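Local coordinates for protein polyketide synthase PksJ (Bacillus subtilis subsp. subtilis, PDB 4J1Q) that catalyses NADPH-dependent, stereoselective reduction of alpha- and beta-keto groups as a ketoreductase domain of the bacillaene polyketide assembly line, at residues G286-A291 against I334-V339; Q312-G317 against A352-F357; F357-A362 against T378-W383. All coordinates share one frame; numbering follows the deposited sequence.

The three contacts all touch the bound NADPH in a Rossmann-fold ketoreductase domain, their centres about 8 to 11 Å apart. Contact 1 pairs two parallel strands, and contact 2 packs two helices that follow them. Those segments alternate along the chain, and the two contacts meet where His-289 NE2 lies 2.8 Å from Pro-313 O, a probable hydrogen bond. Contact 3 sets the helix of contact 2, with Phe-357 in common, against strand 377-383, which neighbours strand 332-338 of contact 1; Phe-335 N stands 2.8 Å from Ile-379 O across that junction. Contacts 1 and 2 hydrogen-bond the nicotinamide-ribose hydroxyls, and contacts 1 and 3 also touch the nicotinamide ring.

Contact 1 of 3, residues G286-A291 against I334-V339. With NDP (NADPH dihydro-nicotinamide-adenine-dinucleotide phosphate), chain B.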
# COMPACT_ATOMS: atom_id res chain seq x y z
N GLY A 286 -1.36 -9.52 -18.03
CA GLY A 286 -0.70 -8.75 -17.00
C GLY A 286 -1.43 -7.46 -16.67
O GLY A 286 -2.07 -6.86 -17.54
N ILE A 287 -1.34 -7.06 -15.41
CA ILE A 287 -1.92 -5.79 -14.94
C ILE A 287 -0.93 -5.10 -14.04
O ILE A 287 -0.36 -5.73 -13.15
CB ILE A 287 -3.19 -6.03 -14.14
CG1 ILE A 287 -4.13 -6.96 -14.90
CG2 ILE A 287 -3.89 -4.72 -13.81
CD1 ILE A 287 -5.59 -6.65 -14.67
N ILE A 288 -0.67 -3.82 -14.31
CA ILE A 288 -0.11 -2.92 -13.31
C ILE A 288 -1.20 -2.02 -12.81
O ILE A 288 -1.91 -1.42 -13.62
CB ILE A 288 1.01 -2.04 -13.88
CG1 ILE A 288 2.30 -2.85 -14.02
CG2 ILE A 288 1.25 -0.84 -13.00
CD1 ILE A 288 2.92 -2.76 -15.39
N HIS A 289 -1.35 -1.94 -11.49
CA HIS A 289 -2.24 -0.95 -10.92
C HIS A 289 -1.47 0.27 -10.54
O HIS A 289 -0.77 0.28 -9.54
CB HIS A 289 -2.97 -1.52 -9.71
CG HIS A 289 -4.10 -0.64 -9.21
ND1 HIS A 289 -5.36 -0.78 -9.62
CD2 HIS A 289 -4.11 0.37 -8.28
CE1 HIS A 289 -6.15 0.09 -8.98
NE2 HIS A 289 -5.38 0.81 -8.17
N GLY A 290 -1.49 1.28 -11.40
CA GLY A 290 -0.72 2.49 -11.16
C GLY A 290 -1.58 3.69 -10.88
O GLY A 290 -1.05 4.77 -10.63
N ALA A 291 -2.89 3.51 -10.86
CA ALA A 291 -3.82 4.63 -10.60
C ALA A 291 -3.69 5.16 -9.18
O ALA A 291 -3.64 4.40 -8.22
CB ALA A 291 -5.27 4.22 -10.86
N ILE A 334 0.55 -6.59 -10.51
CA ILE A 334 1.52 -5.82 -9.73
C ILE A 334 0.96 -4.46 -9.34
O ILE A 334 0.49 -3.72 -10.19
CB ILE A 334 2.80 -5.60 -10.52
CG1 ILE A 334 3.63 -6.90 -10.60
CG2 ILE A 334 3.60 -4.45 -9.93
CD1 ILE A 334 4.52 -6.96 -11.83
N PHE A 335 0.97 -4.17 -8.04
CA PHE A 335 0.52 -2.86 -7.55
C PHE A 335 1.71 -1.92 -7.48
O PHE A 335 2.74 -2.27 -6.89
CB PHE A 335 -0.10 -2.97 -6.14
CG PHE A 335 -0.98 -4.16 -5.93
CD1 PHE A 335 -1.07 -4.75 -4.68
CD2 PHE A 335 -1.76 -4.67 -6.96
CE1 PHE A 335 -1.84 -5.89 -4.48
CE2 PHE A 335 -2.54 -5.80 -6.78
CZ PHE A 335 -2.58 -6.41 -5.53
N PHE A 336 1.53 -0.69 -7.92
CA PHE A 336 2.54 0.35 -7.69
C PHE A 336 2.27 1.14 -6.41
O PHE A 336 1.55 2.15 -6.41
CB PHE A 336 2.66 1.28 -8.90
CG PHE A 336 3.44 0.68 -10.04
CD1 PHE A 336 3.88 -0.65 -9.99
CD2 PHE A 336 3.78 1.45 -11.14
CE1 PHE A 336 4.61 -1.20 -11.02
CE2 PHE A 336 4.50 0.90 -12.19
CZ PHE A 336 4.93 -0.43 -12.13
N SER A 337 2.80 0.63 -5.31
CA SER A 337 2.60 1.25 -4.00
C SER A 337 3.78 2.20 -3.76
O SER A 337 4.55 2.47 -4.67
CB SER A 337 2.53 0.15 -2.92
OG SER A 337 2.51 0.68 -1.60
N SER A 338 3.98 2.61 -2.51
CA SER A 338 4.94 3.66 -2.26
C SER A 338 5.69 3.39 -0.97
O SER A 338 5.16 2.77 -0.03
CB SER A 338 4.23 5.01 -2.15
OG SER A 338 5.05 5.94 -1.45
N VAL A 339 6.90 3.94 -0.89
CA VAL A 339 7.62 3.97 0.38
C VAL A 339 6.81 4.62 1.53
O VAL A 339 6.95 4.25 2.68
CB VAL A 339 9.01 4.60 0.18
CG1 VAL A 339 9.33 5.59 1.27
CG2 VAL A 339 10.07 3.50 0.11
PA NDP B . 0.91 10.27 -11.79
O1A NDP B . -0.05 11.13 -10.96
O2A NDP B . 1.72 10.79 -12.93
O5B NDP B . 0.12 8.96 -12.26
C5B NDP B . -1.11 8.58 -11.64
C4B NDP B . -2.10 8.38 -12.78
O4B NDP B . -3.28 7.78 -12.25
C3B NDP B . -2.54 9.73 -13.32
O3B NDP B . -2.20 9.66 -14.74
C2B NDP B . -4.05 9.78 -13.12
O2B NDP B . -4.72 10.19 -14.35
C1B NDP B . -4.43 8.33 -12.88
N9A NDP B . -5.59 8.30 -11.93
C8A NDP B . -5.73 9.03 -10.77
N7A NDP B . -6.95 8.69 -10.20
C5A NDP B . -7.53 7.69 -11.00
C6A NDP B . -8.73 6.97 -10.93
N6A NDP B . -9.66 7.19 -9.95
N1A NDP B . -9.01 6.05 -11.90
C2A NDP B . -8.15 5.85 -12.93
N3A NDP B . -7.01 6.56 -13.03
C4A NDP B . -6.65 7.46 -12.06
O3 NDP B . 1.90 9.56 -10.73
PN NDP B . 3.01 8.51 -11.21
O1N NDP B . 4.32 9.17 -10.78
O2N NDP B . 2.72 8.00 -12.61
O5D NDP B . 2.73 7.28 -10.20
C5D NDP B . 2.31 5.98 -10.63
C4D NDP B . 1.95 5.16 -9.38
O4D NDP B . 3.16 4.84 -8.66
C3D NDP B . 1.09 5.98 -8.40
O3D NDP B . 0.04 5.16 -7.84
C2D NDP B . 2.06 6.43 -7.36
O2D NDP B . 1.38 6.52 -6.10
C1D NDP B . 3.16 5.36 -7.35
N1N NDP B . 4.47 5.93 -7.01
C2N NDP B . 5.08 6.84 -7.82
C3N NDP B . 6.31 7.44 -7.46
C7N NDP B . 6.99 8.44 -8.39
O7N NDP B . 8.19 8.69 -8.22
N7N NDP B . 6.27 9.11 -9.33
C4N NDP B . 6.90 7.13 -6.20
C5N NDP B . 6.22 6.22 -5.37
C6N NDP B . 5.00 5.64 -5.80
P2B NDP B . -6.17 10.93 -14.32
O1X NDP B . -5.94 12.07 -13.30
O2X NDP B . -6.29 11.28 -15.80
O3X NDP B . -7.17 9.90 -13.84
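Ile-288 pushes its CG2 methyl onto the ring of Phe-336, joining two neighbouring parallel strands on one face of the sheet. Followed outward, Phe-336 begins with CB lodged between the backbone of the other strand and the cofactor, 3.6 Å from His-289 O and likewise 3.6 Å from NADPH O4D. With CG beside the backbone N (chi1 -78°), the ring swings back over Ile-288. CG, both CD and both CE atoms then ring the same methyl, which sits 3.6 Å from the ring centroid and only 5° off the normal, a clean CH-pi contact. At the tip, CZ also meets Ile-288 CG1 at 4.0 Å, so both arms of the isoleucine are engaged.

Beneath the side chains the backbones form a regular parallel ladder. Ile-334 N donates to Ile-287 O, His-289 N to Ile-334 O at 2.9 Å, and Phe-336 N to His-289 O at 3.0 Å. On the other face His-289 CB lies 4.4 Å from Phe-335 CD2. Where the strand ends, Gly-290 O accepts a bond from NADPH O3D at 3.0 Å, tying the ribose to the C-terminal end of the strands. Strand 204-208 continues the sheet past Ile-288 and strand 377-383 past Phe-335, while Phe-218 and Trp-383 meet the Phe-336 ring edge-to-face and helix 349-370 packs against Phe-335.

Contact 2 of 3, residues Q312-G317 against A352-F357; sequences QPKVSG and AAANSF. With NDP (NADPH dihydro-nicotinamide-adenine-dinucleotide phosphate), chain B.
Lys-314 and Asn-355 supply the polar link between two helices whose short axes approach to 8.4 Å at 35°. The lysine chain runs extended past Ala-354, then bends at its last torsion (chi4 -79°), which brings NZ to Asn-355 OD1 at 3.1 Å. NZ comes in tilted 20° from the carbonyl plane. Lys-314 NZ also donates to a nicotinamide-ribose hydroxyl, NADPH O2D, at 3.1 Å. The 2.5 Å between Lys-314 NZ and NADPH O3D is too short to be taken at face value at this resolution. The arrangement is consistent with Asn-355 acting in the second shell to orient the lysine.

The apolar contacts lie farther from the ligand. Lys-314 CB rests 3.8 Å from Ala-354 CB, whose small methyl lets the backbones draw close, and Val-315 CG2 lies 3.8 Å from Ala-354 CA. One CH-pi contact completes them: Val-315 CG1 stands over the centre of the Phe-357 ring, 3.5 Å from its centroid.

The pair is buried among further helices: 81-98 covers Val-315, with Tyr-85 also meeting the Phe-357 ring, and 126-136 touches Ala-352 and Ala-353.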
# COMPACT_ATOMS: atom_id res chain seq x y z
N GLN A 312 -9.49 6.34 -2.87
CA GLN A 312 -10.40 5.67 -3.79
C GLN A 312 -9.71 4.74 -4.79
O GLN A 312 -9.89 3.52 -4.71
CB GLN A 312 -11.32 6.69 -4.49
CG GLN A 312 -12.56 7.05 -3.68
CD GLN A 312 -13.74 6.16 -4.04
OE1 GLN A 312 -14.48 6.45 -4.98
NE2 GLN A 312 -13.89 5.05 -3.33
N PRO A 313 -8.84 5.31 -5.66
CA PRO A 313 -8.24 4.50 -6.75
C PRO A 313 -7.42 3.33 -6.26
O PRO A 313 -7.34 2.31 -6.95
CB PRO A 313 -7.32 5.50 -7.48
CG PRO A 313 -7.14 6.65 -6.52
CD PRO A 313 -8.41 6.72 -5.72
N LYS A 314 -6.81 3.46 -5.08
CA LYS A 314 -5.86 2.44 -4.62
C LYS A 314 -6.58 1.41 -3.74
O LYS A 314 -6.08 0.31 -3.48
CB LYS A 314 -4.70 3.11 -3.86
CG LYS A 314 -3.63 3.71 -4.79
CD LYS A 314 -2.51 4.39 -4.03
CE LYS A 314 -1.51 5.07 -4.95
NZ LYS A 314 -0.49 4.16 -5.59
N VAL A 315 -7.77 1.76 -3.26
CA VAL A 315 -8.43 0.87 -2.32
C VAL A 315 -9.65 0.20 -2.93
O VAL A 315 -9.57 -0.97 -3.30
CB VAL A 315 -8.70 1.56 -0.97
CG1 VAL A 315 -9.35 0.58 0.01
CG2 VAL A 315 -7.40 2.06 -0.41
N SER A 316 -10.68 0.99 -3.23
CA SER A 316 -11.81 0.49 -3.99
C SER A 316 -11.43 0.20 -5.43
O SER A 316 -11.88 -0.81 -6.01
CB SER A 316 -12.98 1.48 -3.95
OG SER A 316 -13.62 1.40 -2.71
N GLY A 317 -10.68 1.12 -6.02
CA GLY A 317 -10.26 0.96 -7.40
C GLY A 317 -9.58 -0.37 -7.60
O GLY A 317 -9.85 -1.07 -8.57
N ALA A 352 -0.58 7.11 2.37
CA ALA A 352 0.07 6.02 3.07
C ALA A 352 -0.89 4.85 3.40
O ALA A 352 -0.50 3.68 3.31
CB ALA A 352 0.76 6.52 4.33
N ALA A 353 -2.12 5.17 3.84
CA ALA A 353 -3.09 4.12 4.19
C ALA A 353 -3.63 3.43 2.92
O ALA A 353 -3.83 2.21 2.88
CB ALA A 353 -4.21 4.68 5.03
N ALA A 354 -3.72 4.20 1.85
CA ALA A 354 -4.13 3.66 0.56
C ALA A 354 -3.08 2.68 0.10
O ALA A 354 -3.38 1.57 -0.33
CB ALA A 354 -4.29 4.76 -0.44
N ASN A 355 -1.83 3.11 0.19
CA ASN A 355 -0.73 2.30 -0.28
C ASN A 355 -0.52 1.09 0.61
O ASN A 355 -0.23 -0.00 0.09
CB ASN A 355 0.56 3.14 -0.41
CG ASN A 355 0.60 3.93 -1.72
OD1 ASN A 355 0.55 3.35 -2.81
ND2 ASN A 355 0.65 5.26 -1.63
N SER A 356 -0.68 1.25 1.92
CA SER A 356 -0.60 0.10 2.85
C SER A 356 -1.67 -0.94 2.59
O SER A 356 -1.47 -2.11 2.89
CB SER A 356 -0.75 0.53 4.32
OG SER A 356 0.31 1.35 4.71
N PHE A 357 -2.88 -0.49 2.24
CA PHE A 357 -3.94 -1.43 1.87
C PHE A 357 -3.51 -2.30 0.70
O PHE A 357 -3.79 -3.52 0.70
CB PHE A 357 -5.24 -0.69 1.52
CG PHE A 357 -6.30 -1.58 0.92
CD1 PHE A 357 -7.33 -2.08 1.71
CD2 PHE A 357 -6.34 -1.84 -0.44
CE1 PHE A 357 -8.37 -2.81 1.15
CE2 PHE A 357 -7.36 -2.57 -0.99
CZ PHE A 357 -8.35 -3.09 -0.20
PA NDP B . 0.91 10.27 -11.79
O1A NDP B . -0.05 11.13 -10.96
O2A NDP B . 1.72 10.79 -12.93
O5B NDP B . 0.12 8.96 -12.26
C5B NDP B . -1.11 8.58 -11.64
C4B NDP B . -2.10 8.38 -12.78
O4B NDP B . -3.28 7.78 -12.25
C3B NDP B . -2.54 9.73 -13.32
O3B NDP B . -2.20 9.66 -14.74
C2B NDP B . -4.05 9.78 -13.12
O2B NDP B . -4.72 10.19 -14.35
C1B NDP B . -4.43 8.33 -12.88
N9A NDP B . -5.59 8.30 -11.93
C8A NDP B . -5.73 9.03 -10.77
N7A NDP B . -6.95 8.69 -10.20
C5A NDP B . -7.53 7.69 -11.00
C6A NDP B . -8.73 6.97 -10.93
N6A NDP B . -9.66 7.19 -9.95
N1A NDP B . -9.01 6.05 -11.90
C2A NDP B . -8.15 5.85 -12.93
N3A NDP B . -7.01 6.56 -13.03
C4A NDP B . -6.65 7.46 -12.06
O3 NDP B . 1.90 9.56 -10.73
PN NDP B . 3.01 8.51 -11.21
O1N NDP B . 4.32 9.17 -10.78
O2N NDP B . 2.72 8.00 -12.61
O5D NDP B . 2.73 7.28 -10.20
C5D NDP B . 2.31 5.98 -10.63
C4D NDP B . 1.95 5.16 -9.38
O4D NDP B . 3.16 4.84 -8.66
C3D NDP B . 1.09 5.98 -8.40
O3D NDP B . 0.04 5.16 -7.84
C2D NDP B . 2.06 6.43 -7.36
O2D NDP B . 1.38 6.52 -6.10
C1D NDP B . 3.16 5.36 -7.35
N1N NDP B . 4.47 5.93 -7.01
C2N NDP B . 5.08 6.84 -7.82
C3N NDP B . 6.31 7.44 -7.46
C7N NDP B . 6.99 8.44 -8.39
O7N NDP B . 8.19 8.69 -8.22
N7N NDP B . 6.27 9.11 -9.33
C4N NDP B . 6.90 7.13 -6.20
C5N NDP B . 6.22 6.22 -5.37
C6N NDP B . 5.00 5.64 -5.80
P2B NDP B . -6.17 10.93 -14.32
O1X NDP B . -5.94 12.07 -13.30
O2X NDP B . -6.29 11.28 -15.80
O3X NDP B . -7.17 9.90 -13.84

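Contact 3 of 3, residues F357-A362 against T378-W383. With NDP (NADPH dihydro-nicotinamide-adenine-dinucleotide phosphate), chain B.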
# COMPACT_ATOMS: atom_id res chain seq x y z
N PHE A 357 -2.88 -0.49 2.24
CA PHE A 357 -3.94 -1.43 1.87
C PHE A 357 -3.51 -2.30 0.70
O PHE A 357 -3.79 -3.52 0.70
CB PHE A 357 -5.24 -0.69 1.52
CG PHE A 357 -6.30 -1.58 0.92
CD1 PHE A 357 -7.33 -2.08 1.71
CD2 PHE A 357 -6.34 -1.84 -0.44
CE1 PHE A 357 -8.37 -2.81 1.15
CE2 PHE A 357 -7.36 -2.57 -0.99
CZ PHE A 357 -8.35 -3.09 -0.20
N MET A 358 -2.82 -1.71 -0.29
CA MET A 358 -2.40 -2.46 -1.47
C MET A 358 -1.39 -3.52 -1.10
O MET A 358 -1.54 -4.69 -1.48
CB MET A 358 -1.81 -1.54 -2.55
CG MET A 358 -2.86 -0.62 -3.16
SD MET A 358 -2.41 -0.01 -4.78
CE MET A 358 -0.79 0.74 -4.52
N ASP A 359 -0.39 -3.12 -0.29
CA ASP A 359 0.56 -4.08 0.31
C ASP A 359 -0.15 -5.24 1.00
O ASP A 359 0.17 -6.39 0.75
CB ASP A 359 1.48 -3.38 1.32
CG ASP A 359 2.21 -2.18 0.72
OD1 ASP A 359 2.26 -2.08 -0.55
OD2 ASP A 359 2.72 -1.33 1.51
N ALA A 360 -1.13 -4.93 1.84
CA ALA A 360 -1.89 -5.97 2.55
C ALA A 360 -2.68 -6.82 1.56
O ALA A 360 -2.82 -8.02 1.74
CB ALA A 360 -2.84 -5.37 3.59
N PHE A 361 -3.17 -6.18 0.51
CA PHE A 361 -3.93 -6.90 -0.52
C PHE A 361 -3.09 -7.93 -1.28
O PHE A 361 -3.59 -8.99 -1.67
CB PHE A 361 -4.56 -5.89 -1.48
CG PHE A 361 -5.73 -6.44 -2.26
CD1 PHE A 361 -6.99 -6.52 -1.68
CD2 PHE A 361 -5.56 -6.88 -3.56
CE1 PHE A 361 -8.06 -7.06 -2.38
CE2 PHE A 361 -6.63 -7.44 -4.25
CZ PHE A 361 -7.88 -7.52 -3.67
N ALA A 362 -1.81 -7.62 -1.48
CA ALA A 362 -0.91 -8.54 -2.20
C ALA A 362 -0.89 -9.92 -1.55
O ALA A 362 -0.95 -10.94 -2.24
CB ALA A 362 0.50 -7.97 -2.31
N THR A 378 1.20 -12.13 -7.54
CA THR A 378 0.83 -10.79 -7.07
C THR A 378 1.97 -10.16 -6.30
O THR A 378 2.46 -10.74 -5.33
CB THR A 378 -0.39 -10.84 -6.14
OG1 THR A 378 -1.40 -11.68 -6.71
CG2 THR A 378 -0.95 -9.47 -5.94
N ILE A 379 2.32 -8.94 -6.68
CA ILE A 379 3.39 -8.22 -6.01
C ILE A 379 2.97 -6.78 -5.79
O ILE A 379 2.38 -6.17 -6.68
CB ILE A 379 4.68 -8.22 -6.86
CG1 ILE A 379 5.08 -9.65 -7.18
CG2 ILE A 379 5.81 -7.51 -6.13
CD1 ILE A 379 6.21 -9.76 -8.18
N SER A 380 3.33 -6.22 -4.64
CA SER A 380 3.22 -4.79 -4.41
C SER A 380 4.62 -4.21 -4.23
O SER A 380 5.43 -4.76 -3.46
CB SER A 380 2.36 -4.52 -3.17
OG SER A 380 2.09 -3.12 -2.96
N PHE A 381 4.95 -3.16 -4.99
CA PHE A 381 6.27 -2.55 -4.88
C PHE A 381 6.13 -1.28 -4.05
O PHE A 381 5.36 -0.38 -4.42
CB PHE A 381 6.85 -2.20 -6.27
CG PHE A 381 7.35 -3.39 -7.06
CD1 PHE A 381 6.48 -4.18 -7.81
CD2 PHE A 381 8.70 -3.69 -7.12
CE1 PHE A 381 6.94 -5.25 -8.57
CE2 PHE A 381 9.17 -4.76 -7.87
CZ PHE A 381 8.29 -5.54 -8.60
N ASN A 382 6.91 -1.17 -2.98
CA ASN A 382 7.06 0.13 -2.35
C ASN A 382 8.16 0.97 -2.99
O ASN A 382 9.36 0.79 -2.70
CB ASN A 382 7.31 -0.02 -0.85
CG ASN A 382 6.21 -0.77 -0.17
OD1 ASN A 382 6.27 -2.01 -0.03
ND2 ASN A 382 5.21 -0.04 0.30
N TRP A 383 7.74 1.83 -3.92
CA TRP A 383 8.67 2.62 -4.73
C TRP A 383 9.10 3.83 -3.97
O TRP A 383 8.27 4.50 -3.32
CB TRP A 383 8.01 3.10 -6.00
CG TRP A 383 7.74 2.04 -7.04
CD1 TRP A 383 6.55 1.85 -7.73
CD2 TRP A 383 8.70 1.09 -7.64
NE1 TRP A 383 6.68 0.83 -8.65
CE2 TRP A 383 7.96 0.34 -8.65
CE3 TRP A 383 10.05 0.80 -7.43
CZ2 TRP A 383 8.56 -0.64 -9.44
CZ3 TRP A 383 10.63 -0.22 -8.19
CH2 TRP A 383 9.90 -0.92 -9.19
PA NDP B . 0.91 10.27 -11.79
O1A NDP B . -0.05 11.13 -10.96
O2A NDP B . 1.72 10.79 -12.93
O5B NDP B . 0.12 8.96 -12.26
C5B NDP B . -1.11 8.58 -11.64
C4B NDP B . -2.10 8.38 -12.78
O4B NDP B . -3.28 7.78 -12.25
C3B NDP B . -2.54 9.73 -13.32
O3B NDP B . -2.20 9.66 -14.74
C2B NDP B . -4.05 9.78 -13.12
O2B NDP B . -4.72 10.19 -14.35
C1B NDP B . -4.43 8.33 -12.88
N9A NDP B . -5.59 8.30 -11.93
C8A NDP B . -5.73 9.03 -10.77
N7A NDP B . -6.95 8.69 -10.20
C5A NDP B . -7.53 7.69 -11.00
C6A NDP B . -8.73 6.97 -10.93
N6A NDP B . -9.66 7.19 -9.95
N1A NDP B . -9.01 6.05 -11.90
C2A NDP B . -8.15 5.85 -12.93
N3A NDP B . -7.01 6.56 -13.03
C4A NDP B . -6.65 7.46 -12.06
O3 NDP B . 1.90 9.56 -10.73
PN NDP B . 3.01 8.51 -11.21
O1N NDP B . 4.32 9.17 -10.78
O2N NDP B . 2.72 8.00 -12.61
O5D NDP B . 2.73 7.28 -10.20
C5D NDP B . 2.31 5.98 -10.63
C4D NDP B . 1.95 5.16 -9.38
O4D NDP B . 3.16 4.84 -8.66
C3D NDP B . 1.09 5.98 -8.40
O3D NDP B . 0.04 5.16 -7.84
C2D NDP B . 2.06 6.43 -7.36
O2D NDP B . 1.38 6.52 -6.10
C1D NDP B . 3.16 5.36 -7.35
N1N NDP B . 4.47 5.93 -7.01
C2N NDP B . 5.08 6.84 -7.82
C3N NDP B . 6.31 7.44 -7.46
C7N NDP B . 6.99 8.44 -8.39
O7N NDP B . 8.19 8.69 -8.22
N7N NDP B . 6.27 9.11 -9.33
C4N NDP B . 6.90 7.13 -6.20
C5N NDP B . 6.22 6.22 -5.37
C6N NDP B . 5.00 5.64 -5.80
P2B NDP B . -6.17 10.93 -14.32
O1X NDP B . -5.94 12.07 -13.30
O2X NDP B . -6.29 11.28 -15.80
O3X NDP B . -7.17 9.90 -13.84
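Asp-359 presents its carboxylate from helix 349-370 to two polar side chains of strand 377-383, one for each oxygen. Ser-380 OG, carried opposite its own backbone N, donates to Asp-359 OD1 at 2.6 Å, meeting that oxygen nearly along its C-O axis. The same oxygen is also hydrogen-bonded to Ser-337 OG on the neighbouring strand, a hydroxyl that bonds Asn-355 O as well. Asn-382 ND2 reaches Asp-359 OD2 at 3.1 Å with a nearly straight N-H (170°). It comes to the syn side, 29° out of the carboxylate plane, while OD2 lies in the plane of the amide; the two flat groups are turned about 70° apart.

Both polar atoms of Asn-382 have further partners: ND2 also bonds Ser-338 O, and OD1 accepts from Gln-429 NE2, which fixes the rotation of the amide. Donation from Ser-380 OG and Asn-382 ND2 is consistent with a negative charge on the buried carboxylate. Beyond the polar group the packing turns apolar. Ala-362 CB sits 4.0 Å from Ser-380 CB, and Ala-362 CA lies 3.9 Å from Thr-378 CG2, while Thr-378 OG1 is hydrogen-bonded to Arg-365 NE.

The segments run nearly antiparallel, as expected of a crossover helix lying on its sheet. Strand 332-338, helix 349-370 and strand 377-383 form a beta-alpha-beta unit of the Rossmann fold, which ends at Trp-383 with CB 3.7 Å from NADPH C5N.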